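Diacylglycerol O-acyltransferase (Marinobacter hydrocarbonoclasticus, PDB 6CHJ) probably transfers the acyl group of acyl-CoA to diacylglycerol, forming triacylglycerol, and acts as a wax ester synthase. Local coordinates at residues 80-85 / 163-168; 71-76 / 111-116. All coordinates share one frame; numbering follows the deposited sequence.

Contact 1 of 2, residues 80-85 / 163-168; sequences HHFRFE and PIWDLP
At strand 82-86, an edge strand of the six-stranded mixed sheet that also holds strand 115-121 in the WS/DGAT catalytic domain, Phe82 meets Trp165, which a type I turn (163-166) in the long loop after helix 141-150 carries to it. Both rings are buried. The far corner of the indole's six-membered ring does the touching: Trp165 CH2 lies 3.8 Å from Phe82 CD1 and 3.9 Å from Phe82 CG. Their planes are inclined at 47° with centroids 5.5 Å apart, an oblique aromatic pair. Phe82 reaches it with CG anti to the backbone N (chi1 172°), at the point where helix 78-81 gives way to strand 82-86. Leu47 and Arg48 of helix 39-49 and Leu119 of the neighbouring strand also pack on its side chain. The indole nitrogen, Trp165 NE1, makes a weak hydrogen bond to Lys50 O, and Pro163 CG sits 3.3 Å above one face of the Trp165 ring, near its rim. Across the helix-to-strand junction, Arg83 grips a single carbonyl oxygen side-on, its guanidinium nearly coplanar with that acceptor: NE and NH2 of Arg83 lie 3.1 and 3.3 Å from His80 O.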
loop_
_atom_site.group_PDB
_atom_site.type_symbol
_atom_site.label_atom_id
_atom_site.label_comp_id
_atom_site.label_asym_id
_atom_site.label_seq_id
_atom_site.Cartn_x
_atom_site.Cartn_y
_atom_site.Cartn_z
ATOM N N HIS B 80 13.264 -4.639 -0.459
ATOM C CA HIS B 80 12.101 -3.885 -0.009
ATOM C C HIS B 80 11.849 -2.663 -0.890
ATOM O O HIS B 80 10.700 -2.388 -1.250
ATOM C CB HIS B 80 12.260 -3.444 1.448
ATOM C CG HIS B 80 11.165 -2.544 1.906
ATOM N ND1 HIS B 80 9.919 -3.019 2.272
ATOM C CD2 HIS B 80 11.107 -1.195 2.010
ATOM C CE1 HIS B 80 9.149 -1.993 2.593
ATOM N NE2 HIS B 80 9.842 -0.878 2.438
ATOM N N HIS B 81 12.902 -1.914 -1.247
ATOM C CA HIS B 81 12.716 -0.662 -1.978
ATOM C C HIS B 81 12.573 -0.870 -3.491
ATOM O O HIS B 81 11.868 -0.102 -4.154
ATOM C CB HIS B 81 13.879 0.295 -1.680
ATOM C CG HIS B 81 14.019 0.660 -0.234
ATOM N ND1 HIS B 81 14.676 -0.139 0.679
ATOM C CD2 HIS B 81 13.612 1.754 0.453
ATOM C CE1 HIS B 81 14.658 0.443 1.867
ATOM N NE2 HIS B 81 14.020 1.593 1.758
ATOM N N PHE B 82 13.212 -1.888 -4.059
ATOM C CA PHE B 82 13.146 -2.156 -5.492
ATOM C C PHE B 82 12.232 -3.340 -5.771
ATOM O O PHE B 82 12.376 -4.394 -5.149
ATOM C CB PHE B 82 14.531 -2.435 -6.067
ATOM C CG PHE B 82 14.496 -2.891 -7.489
ATOM C CD1 PHE B 82 13.906 -2.094 -8.463
ATOM C CD2 PHE B 82 15.032 -4.118 -7.857
ATOM C CE1 PHE B 82 13.858 -2.504 -9.780
ATOM C CE2 PHE B 82 14.997 -4.538 -9.165
ATOM C CZ PHE B 82 14.401 -3.730 -10.134
ATOM N N ARG B 83 11.311 -3.183 -6.726
ATOM C CA ARG B 83 10.287 -4.194 -6.938
ATOM C C ARG B 83 10.065 -4.426 -8.419
ATOM O O ARG B 83 10.024 -3.480 -9.214
ATOM C CB ARG B 83 8.969 -3.800 -6.268
ATOM C CG ARG B 83 9.142 -3.645 -4.781
ATOM C CD ARG B 83 7.863 -3.643 -4.028
ATOM N NE ARG B 83 8.107 -3.108 -2.691
ATOM C CZ ARG B 83 7.164 -2.584 -1.925
ATOM N NH1 ARG B 83 5.920 -2.532 -2.373
ATOM N NH2 ARG B 83 7.461 -2.100 -0.725
ATOM N N PHE B 84 9.904 -5.692 -8.766
ATOM C CA PHE B 84 9.689 -6.159 -10.120
ATOM C C PHE B 84 8.260 -6.673 -10.174
ATOM O O PHE B 84 7.917 -7.639 -9.481
ATOM C CB PHE B 84 10.703 -7.248 -10.474
ATOM C CG PHE B 84 10.638 -7.724 -11.904
ATOM C CD1 PHE B 84 10.151 -6.900 -12.915
ATOM C CD2 PHE B 84 11.076 -9.003 -12.236
ATOM C CE1 PHE B 84 10.093 -7.348 -14.227
ATOM C CE2 PHE B 84 11.033 -9.463 -13.552
ATOM C CZ PHE B 84 10.541 -8.634 -14.549
ATOM N N GLU B 85 7.425 -6.015 -10.979
ATOM C CA GLU B 85 6.013 -6.340 -11.064
ATOM C C GLU B 85 5.615 -6.367 -12.530
ATOM O O GLU B 85 6.386 -5.983 -13.418
ATOM C CB GLU B 85 5.149 -5.329 -10.282
ATOM C CG GLU B 85 5.111 -5.550 -8.769
ATOM C CD GLU B 85 5.413 -4.274 -7.977
ATOM O OE1 GLU B 85 5.705 -3.233 -8.602
ATOM O OE2 GLU B 85 5.365 -4.314 -6.729
ATOM N N PRO B 163 21.012 3.238 -11.375
ATOM C CA PRO B 163 19.630 3.566 -11.020
ATOM C C PRO B 163 19.553 4.767 -10.075
ATOM O O PRO B 163 20.551 5.210 -9.500
ATOM C CB PRO B 163 19.152 2.284 -10.325
ATOM C CG PRO B 163 20.408 1.728 -9.690
ATOM C CD PRO B 163 21.515 2.051 -10.651
ATOM N N ILE B 164 18.329 5.287 -9.917
ATOM C CA ILE B 164 18.138 6.553 -9.204
ATOM C C ILE B 164 18.654 6.495 -7.773
ATOM O O ILE B 164 19.007 7.529 -7.192
ATOM C CB ILE B 164 16.656 6.972 -9.207
ATOM C CG1 ILE B 164 16.546 8.479 -8.966
ATOM C CG2 ILE B 164 15.882 6.217 -8.109
ATOM C CD1 ILE B 164 15.220 9.050 -9.342
ATOM N N TRP B 165 18.683 5.318 -7.163
ATOM C CA TRP B 165 19.065 5.332 -5.761
ATOM C C TRP B 165 20.566 5.475 -5.571
ATOM O O TRP B 165 21.010 5.704 -4.438
ATOM C CB TRP B 165 18.545 4.082 -5.053
ATOM C CG TRP B 165 18.913 2.774 -5.673
ATOM C CD1 TRP B 165 20.076 2.094 -5.504
ATOM C CD2 TRP B 165 18.094 1.970 -6.540
ATOM N NE1 TRP B 165 20.039 0.919 -6.218
ATOM C CE2 TRP B 165 18.831 0.817 -6.855
ATOM C CE3 TRP B 165 16.814 2.117 -7.072
ATOM C CZ2 TRP B 165 18.331 -0.186 -7.680
ATOM C CZ3 TRP B 165 16.314 1.120 -7.889
ATOM C CH2 TRP B 165 17.069 -0.018 -8.186
ATOM N N ASP B 166 21.345 5.390 -6.654
ATOM C CA ASP B 166 22.805 5.503 -6.626
ATOM C C ASP B 166 23.216 6.528 -7.678
ATOM O O ASP B 166 23.388 6.184 -8.850
ATOM C CB ASP B 166 23.466 4.149 -6.879
ATOM C CG ASP B 166 24.856 4.044 -6.255
ATOM O OD1 ASP B 166 25.117 4.679 -5.198
ATOM O OD2 ASP B 166 25.692 3.318 -6.832
ATOM N N LEU B 167 23.382 7.781 -7.261
ATOM C CA LEU B 167 23.671 8.839 -8.213
ATOM C C LEU B 167 24.861 9.668 -7.747
ATOM O O LEU B 167 25.028 9.916 -6.543
ATOM C CB LEU B 167 22.452 9.767 -8.425
ATOM C CG LEU B 167 21.278 9.336 -9.328
ATOM C CD1 LEU B 167 20.291 10.473 -9.477
ATOM C CD2 LEU B 167 21.708 8.834 -10.704
ATOM N N PRO B 168 25.710 10.112 -8.688
ATOM C CA PRO B 168 26.807 11.050 -8.429
ATOM C C PRO B 168 26.359 12.294 -7.665
ATOM O O PRO B 168 26.967 12.611 -6.641
ATOM C CB PRO B 168 27.277 11.418 -9.836
ATOM C CG PRO B 168 26.970 10.202 -10.659
ATOM C CD PRO B 168 25.708 9.627 -10.085
#

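Contact 2 of 2, residues 71-76 / 111-116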
loop_
_atom_site.group_PDB
_atom_site.type_symbol
_atom_site.label_atom_id
_atom_site.label_comp_id
_atom_site.label_asym_id
_atom_site.label_seq_id
_atom_site.Cartn_x
_atom_site.Cartn_y
_atom_site.Cartn_z
ATOM N N VAL B 71 18.923 9.794 9.669
ATOM C CA VAL B 71 20.066 8.989 10.091
ATOM C C VAL B 71 20.458 8.054 8.956
ATOM O O VAL B 71 19.619 7.606 8.169
ATOM C CB VAL B 71 19.796 8.164 11.376
ATOM C CG1 VAL B 71 19.798 9.054 12.606
ATOM C CG2 VAL B 71 18.492 7.415 11.265
ATOM N N GLU B 72 21.747 7.746 8.896
ATOM C CA GLU B 72 22.272 6.884 7.851
ATOM C C GLU B 72 21.823 5.445 8.093
ATOM O O GLU B 72 22.186 4.836 9.102
ATOM C CB GLU B 72 23.794 6.995 7.826
ATOM C CG GLU B 72 24.441 6.571 6.522
ATOM C CD GLU B 72 25.549 5.559 6.727
ATOM O OE1 GLU B 72 25.764 5.143 7.885
ATOM O OE2 GLU B 72 26.213 5.185 5.737
ATOM N N ASP B 73 21.033 4.898 7.177
ATOM C CA ASP B 73 20.447 3.584 7.402
ATOM C C ASP B 73 21.517 2.512 7.248
ATOM O O ASP B 73 22.021 2.276 6.146
ATOM C CB ASP B 73 19.285 3.336 6.448
ATOM C CG ASP B 73 18.418 2.171 6.893
ATOM O OD1 ASP B 73 18.284 1.978 8.119
ATOM O OD2 ASP B 73 17.878 1.449 6.029
ATOM N N GLU B 74 21.855 1.852 8.354
ATOM C CA GLU B 74 22.918 0.856 8.330
ATOM C C GLU B 74 22.505 -0.374 7.528
ATOM O O GLU B 74 23.294 -0.891 6.723
ATOM C CB GLU B 74 23.294 0.474 9.761
ATOM C CG GLU B 74 23.766 1.650 10.623
ATOM C CD GLU B 74 25.278 1.704 10.782
ATOM O OE1 GLU B 74 25.754 1.769 11.942
ATOM O OE2 GLU B 74 25.988 1.670 9.748
ATOM N N HIS B 75 21.271 -0.845 7.713
ATOM C CA HIS B 75 20.800 -2.093 7.111
ATOM C C HIS B 75 19.617 -1.795 6.188
ATOM O O HIS B 75 18.454 -1.940 6.584
ATOM C CB HIS B 75 20.419 -3.148 8.217
ATOM C CG HIS B 75 21.217 -3.031 9.482
ATOM N ND1 HIS B 75 20.978 -2.053 10.426
ATOM C CD2 HIS B 75 22.243 -3.774 9.961
ATOM C CE1 HIS B 75 21.827 -2.193 11.427
ATOM N NE2 HIS B 75 22.605 -3.229 11.171
ATOM N N LEU B 76 19.918 -1.398 4.946
ATOM C CA LEU B 76 18.875 -1.212 3.944
ATOM C C LEU B 76 18.690 -2.493 3.137
ATOM O O LEU B 76 19.661 -3.129 2.710
ATOM C CB LEU B 76 19.189 -0.036 3.010
ATOM C CG LEU B 76 18.186 0.201 1.866
ATOM C CD1 LEU B 76 18.009 1.684 1.565
ATOM C CD2 LEU B 76 18.589 -0.513 0.585
ATOM N N GLU B 111 9.773 3.559 8.949
ATOM C CA GLU B 111 10.943 2.986 9.593
ATOM C C GLU B 111 12.082 2.678 8.615
ATOM O O GLU B 111 13.174 2.294 9.061
ATOM C CB GLU B 111 10.533 1.731 10.367
ATOM C CG GLU B 111 9.787 2.024 11.688
ATOM C CD GLU B 111 10.689 1.903 12.922
ATOM O OE1 GLU B 111 10.542 0.930 13.700
ATOM O OE2 GLU B 111 11.557 2.781 13.110
ATOM N N ARG B 112 11.874 2.842 7.314
ATOM C CA ARG B 112 12.923 2.690 6.320
ATOM C C ARG B 112 12.990 3.935 5.460
ATOM O O ARG B 112 12.035 4.717 5.416
ATOM C CB ARG B 112 12.675 1.457 5.447
ATOM C CG ARG B 112 12.177 0.291 6.245
ATOM C CD ARG B 112 12.026 -0.886 5.351
ATOM N NE ARG B 112 13.233 -1.699 5.402
ATOM C CZ ARG B 112 13.233 -2.997 5.662
ATOM N NH1 ARG B 112 12.089 -3.633 5.884
ATOM N NH2 ARG B 112 14.377 -3.652 5.696
ATOM N N PRO B 113 14.123 4.179 4.798
ATOM C CA PRO B 113 14.187 5.289 3.838
ATOM C C PRO B 113 12.985 5.234 2.910
ATOM O O PRO B 113 12.577 4.165 2.454
ATOM C CB PRO B 113 15.506 5.046 3.089
ATOM C CG PRO B 113 15.953 3.665 3.510
ATOM C CD PRO B 113 15.388 3.433 4.855
ATOM N N MET B 114 12.371 6.384 2.684
ATOM C CA MET B 114 11.016 6.397 2.152
ATOM C C MET B 114 11.033 6.587 0.635
ATOM O O MET B 114 10.587 7.596 0.084
ATOM C CB MET B 114 10.197 7.456 2.870
ATOM C CG MET B 114 10.207 7.251 4.382
ATOM S SD MET B 114 9.024 8.276 5.268
ATOM C CE MET B 114 10.113 9.471 6.070
ATOM N N TRP B 115 11.529 5.556 -0.050
ATOM C CA TRP B 115 11.473 5.553 -1.500
ATOM C C TRP B 115 11.187 4.142 -1.988
ATOM O O TRP B 115 11.536 3.165 -1.330
ATOM C CB TRP B 115 12.765 6.082 -2.114
ATOM C CG TRP B 115 13.978 5.274 -1.785
ATOM C CD1 TRP B 115 14.811 5.445 -0.715
ATOM C CD2 TRP B 115 14.513 4.181 -2.540
ATOM N NE1 TRP B 115 15.823 4.520 -0.753
ATOM C CE2 TRP B 115 15.665 3.732 -1.865
ATOM C CE3 TRP B 115 14.127 3.532 -3.717
ATOM C CZ2 TRP B 115 16.439 2.667 -2.332
ATOM C CZ3 TRP B 115 14.898 2.478 -4.183
ATOM C CH2 TRP B 115 16.041 2.061 -3.494
ATOM N N GLU B 116 10.513 4.049 -3.128
ATOM C CA GLU B 116 10.339 2.786 -3.828
ATOM C C GLU B 116 10.547 3.029 -5.312
ATOM O O GLU B 116 10.159 4.084 -5.831
ATOM C CB GLU B 116 8.952 2.192 -3.612
ATOM C CG GLU B 116 8.649 1.783 -2.188
ATOM C CD GLU B 116 7.157 1.658 -1.915
ATOM O OE1 GLU B 116 6.364 1.450 -2.864
ATOM O OE2 GLU B 116 6.774 1.787 -0.734
#
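The turn that leaves strand 67-72 bends past the loop leading into strand 115-121, and the two backbones stay well apart: the CA atoms of Asp73 and Pro113 are separated by 7.4 Å, those of Leu76 and Arg112 by 7.5 Å. Side chains fill the interval, and the Pro113 ring is their meeting place. Asp73 comes in at about a right angle and sets one carboxylate oxygen against the ring, with OD2 3.4 Å from Pro113 CD, the methylene next to the ring nitrogen. This is a van der Waals approach; the other oxygen, Asp73 OD1, has a long, weak ion pair with Arg60. Leu76 approaches the neighbouring ring carbon with one methyl, CD1 lying 3.5 Å from Pro113 CG. Its chi1 of 177° carries CG anti to the backbone N, and chi2 of 145° turns CD1 toward the proline, where the same methyl also comes within 4.3 Å of Trp115 CZ2 on the indole. The polar end of that indole is occupied elsewhere, as Trp115 NE1 donates to Phe57 O. With an alanine in place of Pro113, the CG and CD methylenes would be missing, which would probably leave the Leu76 methyl without its apolar partner and open a gap beside the Asp73 carboxylate. Just beyond the proline, a weak bond from Trp115 N to Pro113 O, 3.1 Å long, closes an inverse gamma turn centred on Met114, through which the chain enters strand 115-121 of the catalytic domain's sheet.

Contacts 1 and 2, their centres 12 Å apart, meet around Trp115. The indole of Trp115, from contact 2, meets a ring from each segment of contact 1: Trp165 joins it at a plane angle of about 20°, with Trp165 CE3 3.5 Å from Trp115 CZ3, and His81 stacks on it. His81 also ties helix 78-81 to the turn of contact 2 through a weak hydrogen bond, NE2 to Pro113 O at 3.0 Å. Strands 82-86 and 115-121 then run side by side in one sheet. The next strand, 127-135, ends at His135, the first histidine of the HHxxxDG sequence characteristic of this acyltransferase family, and pairs there with Met114. Residues of both contacts touch the second subunit.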